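Local coordinates for protein glycogen synthase (Cyanobacterium sp. CLg1, PDB 6GNF) that is a two-domain glycosyltransferase-family enzyme of the starch and bacterial glycogen synthase type that holds adenosine-5'-diphosphate and a glycan in its pockets, at residues 348-353 / 503-507; 372-376 / 403-407; 428-433 / 470-476. All blocks are in the same frame, centred on the assembly; numbering follows the deposited sequence.

Contact 1: 348-353 / 503-507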
loop_
_atom_site.group_PDB
_atom_site.type_symbol
_atom_site.label_atom_id
_atom_site.label_comp_id
_atom_site.label_asym_id
_atom_site.label_seq_id
_atom_site.Cartn_x
_atom_site.Cartn_y
_atom_site.Cartn_z
ATOM N N PRO A 348 -30.780 1.147 13.994
ATOM C CA PRO A 348 -30.035 2.111 13.189
ATOM C C PRO A 348 -29.676 3.405 13.925
ATOM O O PRO A 348 -28.963 4.229 13.361
ATOM C CB PRO A 348 -30.982 2.390 12.017
ATOM C CG PRO A 348 -32.339 2.156 12.567
ATOM C CD PRO A 348 -32.199 1.077 13.602
ATOM N N ASP A 349 -30.139 3.579 15.162
ATOM C CA ASP A 349 -29.814 4.773 15.950
ATOM C C ASP A 349 -28.564 4.634 16.818
ATOM O O ASP A 349 -28.179 5.592 17.485
ATOM C CB ASP A 349 -30.994 5.153 16.850
ATOM C CG ASP A 349 -32.228 5.527 16.061
ATOM O OD1 ASP A 349 -32.116 5.709 14.831
ATOM O OD2 ASP A 349 -33.304 5.670 16.675
ATOM N N ILE A 350 -27.972 3.444 16.869
ATOM C CA ILE A 350 -26.715 3.252 17.597
ATOM C C ILE A 350 -25.553 3.514 16.647
ATOM O O ILE A 350 -25.444 2.838 15.626
ATOM C CB ILE A 350 -26.591 1.826 18.167
ATOM C CG1 ILE A 350 -27.668 1.591 19.229
ATOM C CG2 ILE A 350 -25.214 1.609 18.785
ATOM C CD1 ILE A 350 -27.874 0.133 19.578
ATOM N N PRO A 351 -24.677 4.483 16.984
ATOM C CA PRO A 351 -23.567 4.792 16.077
ATOM C C PRO A 351 -22.600 3.621 15.955
ATOM O O PRO A 351 -22.216 3.038 16.968
ATOM C CB PRO A 351 -22.887 5.996 16.740
ATOM C CG PRO A 351 -23.249 5.900 18.180
ATOM C CD PRO A 351 -24.612 5.273 18.227
ATOM N N LEU A 352 -22.213 3.293 14.724
ATOM C CA LEU A 352 -21.369 2.133 14.465
ATOM C C LEU A 352 -20.030 2.545 13.865
ATOM O O LEU A 352 -19.986 3.300 12.899
ATOM C CB LEU A 352 -22.085 1.160 13.527
ATOM C CG LEU A 352 -21.474 -0.243 13.426
ATOM C CD1 LEU A 352 -22.550 -1.286 13.189
ATOM C CD2 LEU A 352 -20.424 -0.341 12.334
ATOM N N PHE A 353 -18.950 2.032 14.454
ATOM C CA PHE A 353 -17.581 2.247 13.976
ATOM C C PHE A 353 -17.055 0.985 13.300
ATOM O O PHE A 353 -17.217 -0.115 13.820
ATOM C CB PHE A 353 -16.656 2.580 15.147
ATOM C CG PHE A 353 -16.915 3.919 15.771
ATOM C CD1 PHE A 353 -17.880 4.065 16.752
ATOM C CD2 PHE A 353 -16.175 5.031 15.391
ATOM C CE1 PHE A 353 -18.114 5.300 17.336
ATOM C CE2 PHE A 353 -16.404 6.270 15.968
ATOM C CZ PHE A 353 -17.374 6.406 16.943
ATOM N N LEU A 503 -18.850 11.544 18.024
ATOM C CA LEU A 503 -20.140 11.178 18.612
ATOM C C LEU A 503 -20.908 12.391 19.128
ATOM O O LEU A 503 -22.128 12.359 19.204
ATOM C CB LEU A 503 -19.963 10.149 19.734
ATOM C CG LEU A 503 -19.547 8.736 19.299
ATOM C CD1 LEU A 503 -19.335 7.847 20.514
ATOM C CD2 LEU A 503 -20.573 8.116 18.360
ATOM N N GLN A 504 -20.195 13.457 19.479
ATOM C CA GLN A 504 -20.827 14.712 19.863
ATOM C C GLN A 504 -21.743 15.255 18.769
ATOM O O GLN A 504 -22.715 15.937 19.064
ATOM C CB GLN A 504 -19.766 15.763 20.163
ATOM C CG GLN A 504 -18.994 15.536 21.461
ATOM C CD GLN A 504 -19.592 16.274 22.637
ATOM O OE1 GLN A 504 -20.767 16.644 22.614
ATOM N NE2 GLN A 504 -18.804 16.463 23.685
ATOM N N GLU A 505 -21.433 14.944 17.512
ATOM C CA GLU A 505 -22.244 15.395 16.376
ATOM C C GLU A 505 -23.145 14.312 15.786
ATOM O O GLU A 505 -23.945 14.600 14.897
ATOM C CB GLU A 505 -21.346 15.938 15.265
ATOM C CG GLU A 505 -20.657 17.248 15.598
ATOM C CD GLU A 505 -19.830 17.784 14.445
ATOM O OE1 GLU A 505 -18.929 18.603 14.717
ATOM O OE2 GLU A 505 -20.063 17.405 13.276
ATOM N N TYR A 506 -23.027 13.077 16.267
ATOM C CA TYR A 506 -23.780 11.970 15.684
ATOM C C TYR A 506 -25.279 12.255 15.691
ATOM O O TYR A 506 -25.840 12.631 16.720
ATOM C CB TYR A 506 -23.506 10.656 16.421
ATOM C CG TYR A 506 -24.340 9.503 15.894
ATOM C CD1 TYR A 506 -24.114 8.978 14.624
ATOM C CD2 TYR A 506 -25.367 8.956 16.654
ATOM C CE1 TYR A 506 -24.884 7.935 14.133
ATOM C CE2 TYR A 506 -26.142 7.915 16.169
ATOM C CZ TYR A 506 -25.896 7.410 14.906
ATOM O OH TYR A 506 -26.639 6.377 14.395
ATOM N N GLY A 507 -25.918 12.049 14.543
ATOM C CA GLY A 507 -27.365 12.221 14.405
ATOM C C GLY A 507 -27.868 13.644 14.201
ATOM O O GLY A 507 -29.045 13.844 13.888
#
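Pro351 and Tyr506 meet in a CH-pi contact where the loop leading into strand 352-356, part of the parallel sheet of a Rossmann-like domain, faces the loop after helix 485-503. Pro351 CB stands 3.6 Å from the centroid of the Tyr506 ring and only 2° off its normal, over the middle of the face.

Tyr506 can be followed outward. From CB, with CG anti to the backbone N (chi1 176°), the ring is laid across the proline: CG, CD1 and CD2 all have Pro351 CB as their nearest partner, CE1 meets CB and CA, and CZ lies by CA and N. Tyr506 CE2 meets Pro351 CD and, at the ring edge near its plane, Asp349 O at 3.4 Å. At the tip, Tyr506 OH is 3.3 Å from Pro348 O, at an angle too poor for a hydrogen bond, with Asp349 O also near. Phe511 packs edge-to-face on the ring.

Leu503 closes on Pro351 at about a right angle, and its CD2 branch also reaches Phe353 CE1, at 3.9 Å. Lys335 NZ donates to the carbonyl oxygens of Pro348 and Ile350. Leu503 CD2 sits against both Pro351 CB and CG; the pair with Pro351 CG, at 3.5 Å, is slightly inside normal carbon contact.

Contact 2: 372-376 / 403-407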
loop_
_atom_site.group_PDB
_atom_site.type_symbol
_atom_site.label_atom_id
_atom_site.label_comp_id
_atom_site.label_asym_id
_atom_site.label_seq_id
_atom_site.Cartn_x
_atom_site.Cartn_y
_atom_site.Cartn_z
ATOM N N MET A 372 -11.597 -1.858 24.590
ATOM C CA MET A 372 -12.953 -2.386 24.818
ATOM C C MET A 372 -13.545 -2.069 26.192
ATOM O O MET A 372 -14.703 -1.658 26.270
ATOM C CB MET A 372 -12.998 -3.897 24.562
ATOM C CG MET A 372 -12.852 -4.275 23.096
ATOM S SD MET A 372 -14.323 -3.878 22.128
ATOM C CE MET A 372 -13.617 -3.699 20.491
ATOM N N PRO A 373 -12.758 -2.231 27.274
ATOM C CA PRO A 373 -13.306 -1.909 28.597
ATOM C C PRO A 373 -13.827 -0.474 28.701
ATOM O O PRO A 373 -14.858 -0.243 29.333
ATOM C CB PRO A 373 -12.114 -2.122 29.538
ATOM C CG PRO A 373 -11.220 -3.073 28.811
ATOM C CD PRO A 373 -11.372 -2.730 27.363
ATOM N N LYS A 374 -13.143 0.471 28.060
ATOM C CA LYS A 374 -13.564 1.872 28.077
ATOM C C LYS A 374 -14.654 2.191 27.054
ATOM O O LYS A 374 -15.320 3.216 27.162
ATOM C CB LYS A 374 -12.372 2.793 27.821
ATOM C CG LYS A 374 -11.345 2.833 28.946
ATOM C CD LYS A 374 -10.666 4.195 29.010
ATOM C CE LYS A 374 -9.522 4.225 30.011
ATOM N NZ LYS A 374 -8.271 3.696 29.406
ATOM N N LEU A 375 -14.792 1.356 26.033
ATOM C CA LEU A 375 -15.705 1.657 24.925
ATOM C C LEU A 375 -17.186 1.524 25.278
ATOM O O LEU A 375 -18.034 2.232 24.719
ATOM C CB LEU A 375 -15.387 0.781 23.709
ATOM C CG LEU A 375 -14.115 1.131 22.936
ATOM C CD1 LEU A 375 -13.906 0.139 21.803
ATOM C CD2 LEU A 375 -14.158 2.557 22.403
ATOM N N LYS A 376 -17.512 0.626 26.201
ATOM C CA LYS A 376 -18.912 0.396 26.552
ATOM C C LYS A 376 -19.602 1.687 26.998
ATOM O O LYS A 376 -20.793 1.879 26.752
ATOM C CB LYS A 376 -19.048 -0.675 27.637
ATOM C CG LYS A 376 -20.445 -1.265 27.687
ATOM C CD LYS A 376 -20.551 -2.473 28.601
ATOM C CE LYS A 376 -21.880 -3.184 28.386
ATOM N NZ LYS A 376 -22.278 -4.029 29.547
ATOM N N TYR A 403 -17.644 -8.633 24.987
ATOM C CA TYR A 403 -18.221 -7.347 24.590
ATOM C C TYR A 403 -19.298 -7.535 23.520
ATOM O O TYR A 403 -18.970 -7.778 22.351
ATOM C CB TYR A 403 -17.110 -6.421 24.097
ATOM C CG TYR A 403 -15.992 -6.305 25.101
ATOM C CD1 TYR A 403 -16.132 -5.503 26.228
ATOM C CD2 TYR A 403 -14.809 -7.023 24.945
ATOM C CE1 TYR A 403 -15.119 -5.405 27.169
ATOM C CE2 TYR A 403 -13.790 -6.930 25.879
ATOM C CZ TYR A 403 -13.952 -6.119 26.989
ATOM O OH TYR A 403 -12.950 -6.020 27.918
ATOM N N PRO A 404 -20.585 -7.423 23.919
ATOM C CA PRO A 404 -21.697 -7.692 23.003
ATOM C C PRO A 404 -21.845 -6.644 21.897
ATOM O O PRO A 404 -22.319 -6.969 20.807
ATOM C CB PRO A 404 -22.923 -7.696 23.927
ATOM C CG PRO A 404 -22.550 -6.821 25.070
ATOM C CD PRO A 404 -21.060 -6.944 25.235
ATOM N N PHE A 405 -21.406 -5.414 22.167
ATOM C CA PHE A 405 -21.480 -4.314 21.193
ATOM C C PHE A 405 -20.396 -4.377 20.114
ATOM O O PHE A 405 -20.379 -3.541 19.218
ATOM C CB PHE A 405 -21.401 -2.961 21.908
ATOM C CG PHE A 405 -20.123 -2.751 22.677
ATOM C CD1 PHE A 405 -18.995 -2.235 22.051
ATOM C CD2 PHE A 405 -20.048 -3.072 24.027
ATOM C CE1 PHE A 405 -17.817 -2.045 22.755
ATOM C CE2 PHE A 405 -18.874 -2.889 24.735
ATOM C CZ PHE A 405 -17.757 -2.372 24.099
ATOM N N ALA A 406 -19.507 -5.362 20.194
ATOM C CA ALA A 406 -18.381 -5.444 19.275
ATOM C C ALA A 406 -18.300 -6.804 18.615
ATOM O O ALA A 406 -18.773 -7.793 19.162
ATOM C CB ALA A 406 -17.081 -5.145 20.010
ATOM N N LYS A 407 -17.628 -6.846 17.471
ATOM C CA LYS A 407 -17.493 -8.068 16.706
ATOM C C LYS A 407 -16.193 -8.048 15.923
ATOM O O LYS A 407 -15.893 -7.072 15.239
ATOM C CB LYS A 407 -18.680 -8.216 15.757
ATOM C CG LYS A 407 -18.562 -9.364 14.770
ATOM C CD LYS A 407 -18.669 -10.716 15.451
ATOM C CE LYS A 407 -18.457 -11.822 14.433
ATOM N NZ LYS A 407 -18.830 -13.145 14.995
#
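Two Met-aromatic contacts, both made by Met372, join the short helix 372-375 to the type I beta turn Tyr403-Ala406 that leads into strand 406-409 of the parallel sheet. The interface rests on apolar and ring contacts, with Met372 and the two aromatic residues contributing most of the buried surface.

Met372 CB sits over the centre of the Tyr403 ring, 3.4 Å from the centroid and 12° off the normal, which qualifies as a CH-pi contact. CG continues along the CD2-CE2 side of that ring. The methionine chain then bends at chi2 (-72°), and this bend brings the sulfur in among both rings and the alanine. Met372 SD is 4.6 Å from the Tyr403 centroid and 5.0 Å from the Phe405 centroid, approaching each ring obliquely, and it touches Ala406 CB at 3.7 Å. The methyl CE rests against the same alanine CB. At the far end of the tyrosine, Tyr403 OH lies 3.5 Å from Pro373 CG.

Phe405 has CG between its backbone N and carbonyl carbon (chi1 61°), a torsion that turns the ring toward Leu375 and Lys376. Leu375 CB approaches Phe405 CE1 at 3.8 Å, while Lys376 passes its CB and CG by Phe405 CE2, both obliquely. Met372 O lies at the ring edge, near its plane, 3.8 Å from Phe405 CZ. Tyr403 CB covers part of one face of the phenylalanine, offset toward the rim.

The turn is closed by Ala406 N donating to Tyr403 O. Beyond it, backbone bonds from Phe405 and Lys407 to Val382 attach this edge strand to strand 381-385, while helix 485-503 packs on helix 372-375 through Met499 against Leu375 and a salt bridge from Asp493 to Lys374.

Contact 3: 428-433 / 470-476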
loop_
_atom_site.group_PDB
_atom_site.type_symbol
_atom_site.label_atom_id
_atom_site.label_comp_id
_atom_site.label_asym_id
_atom_site.label_seq_id
_atom_site.Cartn_x
_atom_site.Cartn_y
_atom_site.Cartn_z
ATOM N N LEU A 428 -12.957 3.862 11.227
ATOM C CA LEU A 428 -12.015 4.053 12.323
ATOM C C LEU A 428 -10.618 3.573 11.943
ATOM O O LEU A 428 -10.423 2.384 11.676
ATOM C CB LEU A 428 -12.521 3.277 13.535
ATOM C CG LEU A 428 -11.844 3.467 14.888
ATOM C CD1 LEU A 428 -12.109 4.860 15.426
ATOM C CD2 LEU A 428 -12.350 2.420 15.870
ATOM N N MET A 429 -9.658 4.504 11.889
ATOM C CA MET A 429 -8.276 4.194 11.508
ATOM C C MET A 429 -7.262 4.763 12.506
ATOM O O MET A 429 -6.682 5.827 12.270
ATOM C CB MET A 429 -7.975 4.757 10.120
ATOM C CG MET A 429 -8.924 4.275 9.035
ATOM S SD MET A 429 -8.503 4.966 7.429
ATOM C CE MET A 429 -6.957 4.144 7.102
ATOM N N PRO A 430 -6.993 4.028 13.597
ATOM C CA PRO A 430 -6.025 4.455 14.603
ATOM C C PRO A 430 -4.588 4.105 14.215
ATOM O O PRO A 430 -3.878 3.440 14.976
ATOM C CB PRO A 430 -6.467 3.671 15.838
ATOM C CG PRO A 430 -6.979 2.393 15.277
ATOM C CD PRO A 430 -7.628 2.750 13.966
ATOM N N SER A 431 -4.167 4.555 13.036
ATOM C CA SER A 431 -2.851 4.221 12.517
ATOM C C SER A 431 -1.749 4.940 13.290
ATOM O O SER A 431 -1.903 6.093 13.677
ATOM C CB SER A 431 -2.752 4.579 11.029
ATOM O OG SER A 431 -3.737 3.889 10.280
ATOM N N ARG A 432 -0.633 4.248 13.502
ATOM C CA ARG A 432 0.555 4.843 14.106
ATOM C C ARG A 432 1.386 5.601 13.073
ATOM O O ARG A 432 2.083 6.550 13.409
ATOM C CB ARG A 432 1.403 3.771 14.786
ATOM C CG ARG A 432 0.720 3.147 15.995
ATOM C CD ARG A 432 1.644 2.200 16.738
ATOM N NE ARG A 432 1.066 1.772 18.018
ATOM C CZ ARG A 432 0.305 0.693 18.212
ATOM N NH1 ARG A 432 -0.002 -0.123 17.213
ATOM N NH2 ARG A 432 -0.155 0.426 19.426
ATOM N N PHE A 433 1.357 5.141 11.830
ATOM C CA PHE A 433 1.843 5.918 10.691
ATOM C C PHE A 433 1.047 5.472 9.466
ATOM O O PHE A 433 0.585 4.324 9.406
ATOM C CB PHE A 433 3.347 5.725 10.489
ATOM C CG PHE A 433 3.759 4.289 10.344
ATOM C CD1 PHE A 433 3.994 3.503 11.465
ATOM C CD2 PHE A 433 3.907 3.717 9.084
ATOM C CE1 PHE A 433 4.374 2.176 11.335
ATOM C CE2 PHE A 433 4.284 2.389 8.946
ATOM C CZ PHE A 433 4.513 1.617 10.075
ATOM N N MET A 470 -8.112 11.937 15.733
ATOM C CA MET A 470 -7.780 11.482 17.074
ATOM C C MET A 470 -6.558 12.251 17.565
ATOM O O MET A 470 -5.967 13.046 16.831
ATOM C CB MET A 470 -7.367 10.011 17.052
ATOM C CG MET A 470 -8.343 9.051 16.416
ATOM S SD MET A 470 -7.565 7.448 16.179
ATOM C CE MET A 470 -8.935 6.579 15.422
ATOM N N ASN A 471 -6.147 11.974 18.796
ATOM C CA ASN A 471 -4.806 12.336 19.218
ATOM C C ASN A 471 -3.847 11.284 18.669
ATOM O O ASN A 471 -4.275 10.240 18.177
ATOM C CB ASN A 471 -4.709 12.432 20.741
ATOM C CG ASN A 471 -5.450 13.631 21.305
ATOM O OD1 ASN A 471 -5.710 14.603 20.602
ATOM N ND2 ASN A 471 -5.766 13.576 22.594
ATOM N N LYS A 472 -2.555 11.570 18.742
ATOM C CA LYS A 472 -1.522 10.695 18.186
ATOM C C LYS A 472 -1.494 9.333 18.879
ATOM O O LYS A 472 -1.553 9.257 20.095
ATOM C CB LYS A 472 -0.157 11.373 18.329
ATOM C CG LYS A 472 0.992 10.636 17.675
ATOM C CD LYS A 472 2.319 11.278 18.048
ATOM C CE LYS A 472 3.489 10.504 17.470
ATOM N NZ LYS A 472 3.497 10.547 15.978
ATOM N N ILE A 473 -1.395 8.267 18.095
ATOM C CA ILE A 473 -1.254 6.917 18.633
ATOM C C ILE A 473 0.240 6.641 18.757
ATOM O O ILE A 473 0.922 6.541 17.746
ATOM C CB ILE A 473 -1.901 5.852 17.715
ATOM C CG1 ILE A 473 -3.329 6.254 17.311
ATOM C CG2 ILE A 473 -1.899 4.485 18.393
ATOM C CD1 ILE A 473 -4.300 6.424 18.461
ATOM N N PRO A 474 0.754 6.532 19.991
ATOM C CA PRO A 474 2.209 6.499 20.144
ATOM C C PRO A 474 2.844 5.216 19.623
ATOM O O PRO A 474 2.255 4.142 19.739
ATOM C CB PRO A 474 2.413 6.645 21.652
ATOM C CG PRO A 474 1.145 6.173 22.272
ATOM C CD PRO A 474 0.045 6.388 21.276
ATOM N N MET A 475 4.033 5.354 19.039
ATOM C CA MET A 475 4.791 4.227 18.506
ATOM C C MET A 475 5.497 3.491 19.637
ATOM O O MET A 475 5.734 4.071 20.687
ATOM C CB MET A 475 5.843 4.725 17.507
ATOM C CG MET A 475 5.302 5.081 16.137
ATOM S SD MET A 475 5.051 3.626 15.094
ATOM C CE MET A 475 6.719 3.230 14.595
ATOM N N PRO A 476 5.888 2.226 19.399
ATOM C CA PRO A 476 6.763 1.537 20.356
ATOM C C PRO A 476 8.087 2.291 20.517
ATOM O O PRO A 476 8.538 2.910 19.554
ATOM C CB PRO A 476 6.999 0.160 19.705
ATOM C CG PRO A 476 5.980 0.031 18.619
ATOM C CD PRO A 476 5.661 1.425 18.184
HETATM O O HOH W 1 -0.982 8.169 15.329
HETATM O O HOH W 2 1.765 7.745 15.733
HETATM O O HOH W 3 -0.062 3.049 21.304
#
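Arg432 NE donates to Pro474 O at 3.2 Å, with an N-H...O angle of 150°. The acceptor lies in the guanidinium plane, at its edge, whereas the donor is tilted 33° from the carbonyl plane. The arginine chain, extended from CG to NE, runs across Ile473 at about a right angle; Ile473 CG2 touches Arg432 CG at 3.8 Å and lies over one guanidinium face. Met475, bent at chi2 and chi3, folds its sulfur back to 3.7 Å from Arg432 CB and to the edge of the Phe433 ring, 3.8 Å from CD1, a Met-aromatic contact. Where the chain leaves strand 468-469, the extended Met470 reaches in with CE, 3.6 Å from Leu428 CD1, and also meets Pro430.

Waters bridge the two segments directly. Water 1 joins Ser431 O to Ile473 N, and water 3 links Arg432 NH2 with Pro474 O. Farther out, Asp366 forms a salt bridge with Arg432 NH1, which also donates to Asn361 O; together with the NE bond these fix the guanidinium's rotation.

Pro430 centres an inverse gamma turn as the chain leaves strand 426-429. Such a loop at the carboxyl end of a parallel strand is where Rossmann-like domains place their ligands, and here the Met429 side chain is about 5 Å from the bound ADP.

Overall arrangement
All three contacts reach the six-stranded parallel sheet and lie on the same side of the chain's centre, but at different distances from it: the centre of contact 3 lies about 17 Å away, those of contacts 1 and 2 about 30 Å each. Contacts 1 and 3 touch directly, Phe353 CD2 packing 4.1 Å from Leu428 CD1 across neighbouring strands, although their centres are 22 Å apart. Contact 2 stays separate, its nearest atoms about 7 Å from either of the others. Along the chain, contact 1 closes a loop that encloses the other two in series. Contact 3 borders the ligands: the Phe433 side chain is about 6 Å from the AC1 residue of the bound glycan.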